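Local coordinates for dTDP-4-dehydrorhamnose reductase (Yersinia enterocolitica, PDB 5U9C), which probably catalyses the NADPH-dependent reduction of dTDP-4-dehydro-beta-L-rhamnose to dTDP-L-rhamnose, the final sugar nucleotide of its biosynthetic pathway, at residues D[187-192]-D[256-261]. Numbering follows the deposited sequence.
Sequences SDRLGS and RPYSEG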
loop_
_atom_site.group_PDB
_atom_site.type_symbol
_atom_site.label_atom_id
_atom_site.label_comp_id
_atom_site.label_asym_id
_atom_site.label_seq_id
_atom_site.Cartn_x
_atom_site.Cartn_y
_atom_site.Cartn_z
ATOM N N SER D 187 24.125 4.009 1.743
ATOM C CA SER D 187 23.631 4.415 3.050
ATOM C C SER D 187 22.120 4.245 3.274
ATOM O O SER D 187 21.662 4.334 4.413
ATOM C CB SER D 187 23.973 5.884 3.288
ATOM O OG SER D 187 23.306 6.712 2.358
ATOM N N ASP D 188 21.366 3.977 2.214
ATOM C CA ASP D 188 19.895 3.953 2.309
ATOM C C ASP D 188 19.204 2.590 2.154
ATOM O O ASP D 188 18.041 2.538 1.769
ATOM C CB ASP D 188 19.302 4.999 1.340
ATOM C CG ASP D 188 19.575 4.683 -0.131
ATOM O OD1 ASP D 188 20.118 3.600 -0.438
ATOM O OD2 ASP D 188 19.200 5.517 -0.994
ATOM N N ARG D 189 19.936 1.519 2.442
ATOM C CA ARG D 189 19.407 0.147 2.484
ATOM C C ARG D 189 20.023 -0.456 3.762
ATOM O O ARG D 189 21.238 -0.420 3.944
ATOM C CB ARG D 189 19.773 -0.674 1.249
ATOM C CG ARG D 189 19.200 -0.139 -0.061
ATOM C CD ARG D 189 17.675 -0.253 -0.140
ATOM N NE ARG D 189 17.093 0.255 -1.392
ATOM C CZ ARG D 189 16.694 1.511 -1.617
ATOM N NH1 ARG D 189 16.825 2.475 -0.693
ATOM N NH2 ARG D 189 16.177 1.821 -2.803
ATOM N N LEU D 190 19.177 -0.958 4.657
ATOM C CA LEU D 190 19.631 -1.487 5.934
ATOM C C LEU D 190 19.498 -3.008 6.019
ATOM O O LEU D 190 18.691 -3.624 5.307
ATOM C CB LEU D 190 18.818 -0.854 7.062
ATOM C CG LEU D 190 18.745 0.681 7.104
ATOM C CD1 LEU D 190 17.726 1.162 8.132
ATOM C CD2 LEU D 190 20.113 1.231 7.400
ATOM N N GLY D 191 20.269 -3.588 6.934
ATOM C CA GLY D 191 20.273 -5.035 7.159
ATOM C C GLY D 191 20.977 -5.361 8.457
ATOM O O GLY D 191 21.277 -4.470 9.241
ATOM N N SER D 192 21.208 -6.653 8.684
ATOM C CA SER D 192 21.908 -7.162 9.843
ATOM C C SER D 192 23.018 -8.092 9.363
ATOM O O SER D 192 22.859 -8.820 8.359
ATOM C CB SER D 192 20.935 -7.946 10.734
ATOM O OG SER D 192 19.917 -7.098 11.264
ATOM N N ARG D 256 15.675 -3.975 -3.715
ATOM C CA ARG D 256 16.147 -4.215 -2.349
ATOM C C ARG D 256 15.201 -3.433 -1.406
ATOM O O ARG D 256 14.824 -2.301 -1.701
ATOM C CB ARG D 256 17.589 -3.740 -2.132
ATOM C CG ARG D 256 18.683 -4.336 -3.020
ATOM C CD ARG D 256 18.718 -5.840 -2.967
ATOM N NE ARG D 256 20.017 -6.403 -3.348
ATOM C CZ ARG D 256 20.473 -6.555 -4.588
ATOM N NH1 ARG D 256 21.660 -7.098 -4.765
ATOM N NH2 ARG D 256 19.779 -6.154 -5.648
ATOM N N PRO D 257 14.810 -4.030 -0.278
ATOM C CA PRO D 257 13.900 -3.305 0.630
ATOM C C PRO D 257 14.642 -2.215 1.407
ATOM O O PRO D 257 15.872 -2.210 1.426
ATOM C CB PRO D 257 13.421 -4.404 1.589
ATOM C CG PRO D 257 14.554 -5.394 1.600
ATOM C CD PRO D 257 15.258 -5.320 0.282
ATOM N N TYR D 258 13.909 -1.286 2.012
ATOM C CA TYR D 258 14.546 -0.262 2.836
ATOM C C TYR D 258 15.303 -0.946 3.968
ATOM O O TYR D 258 16.353 -0.471 4.384
ATOM C CB TYR D 258 13.529 0.767 3.348
ATOM C CG TYR D 258 12.948 1.590 2.199
ATOM C CD1 TYR D 258 13.790 2.340 1.370
ATOM C CD2 TYR D 258 11.570 1.633 1.946
ATOM C CE1 TYR D 258 13.292 3.088 0.323
ATOM C CE2 TYR D 258 11.062 2.386 0.889
ATOM C CZ TYR D 258 11.940 3.112 0.086
ATOM O OH TYR D 258 11.486 3.875 -0.970
ATOM N N SER D 259 14.768 -2.069 4.443
ATOM C CA SER D 259 15.463 -2.859 5.423
ATOM C C SER D 259 15.152 -4.341 5.355
ATOM O O SER D 259 13.989 -4.750 5.130
ATOM C CB SER D 259 15.156 -2.388 6.832
ATOM O OG SER D 259 15.918 -3.141 7.748
ATOM N N GLU D 260 16.206 -5.138 5.515
ATOM C CA GLU D 260 16.051 -6.588 5.665
ATOM C C GLU D 260 16.649 -7.003 7.016
ATOM O O GLU D 260 17.029 -8.152 7.226
ATOM C CB GLU D 260 16.620 -7.376 4.511
ATOM C CG GLU D 260 18.086 -7.152 4.216
ATOM C CD GLU D 260 18.619 -8.170 3.216
ATOM O OE1 GLU D 260 19.262 -7.743 2.245
ATOM O OE2 GLU D 260 18.360 -9.403 3.386
ATOM N N GLY D 261 16.698 -6.057 7.946
ATOM C CA GLY D 261 17.180 -6.354 9.271
ATOM C C GLY D 261 16.369 -7.473 9.929
ATOM O O GLY D 261 15.145 -7.553 9.762
HETATM O O HOH W 1 17.992 -3.570 2.688
HETATM O O HOH W 2 19.710 -8.620 7.136
#
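Arg-256 meets Arg-189 through its CB, which packs against the CD methylene of Arg-189, while its guanidinium leads off to a salt bridge with Asp-70 and a bond to the Ala-254 carbonyl. At Pro-257 the carbonyl oxygen does the touching: O lies 3.1 Å from Arg-189 CD and accepts from a water that donates to Leu-190 O. A bend at chi2 (-68°) turns CD of Arg-189 to one side; farther along, NH1 lies 3.7 Å from Tyr-258 CD1. The guanidinium and ring planes are nearly perpendicular, 83° apart, and NH1 is held by the Asp-188 carbonyl (NH1 to O 2.7 Å), close to the guanidinium plane. Lys-115 of the second subunit packs on the same tyrosine. The Tyr-258 carbonyl receives Leu-190 N (N to O 2.9 Å). Ser-259 follows with its CA 3.3 Å from Leu-190 O in a CA-H...O contact; its OG, anti to the backbone N (chi1 -177°), accepts from Gly-261 N as an ST turn and hydrogen-bonds to Leu-116 O of the same chain. Glu-260 N returns a bond to Leu-190 O at 2.9 Å, so this oxygen is gripped by an amide and a water, while the carboxylate reaches Ser-107 and Trp-156. A second water links Glu-260 O to Ser-192 N, and Ser-192 OG, hydrogen-bonded to Gly-221 O, rests 3.5 Å from Gly-261 CA. The paired bonds of Leu-190 make a single beta bridge, tying the loop of Arg-256, an (R)-malate-binding residue without malate in this chain, to the start of strand 190-195 in the small mixed sheet of this Rossmann-type reductase.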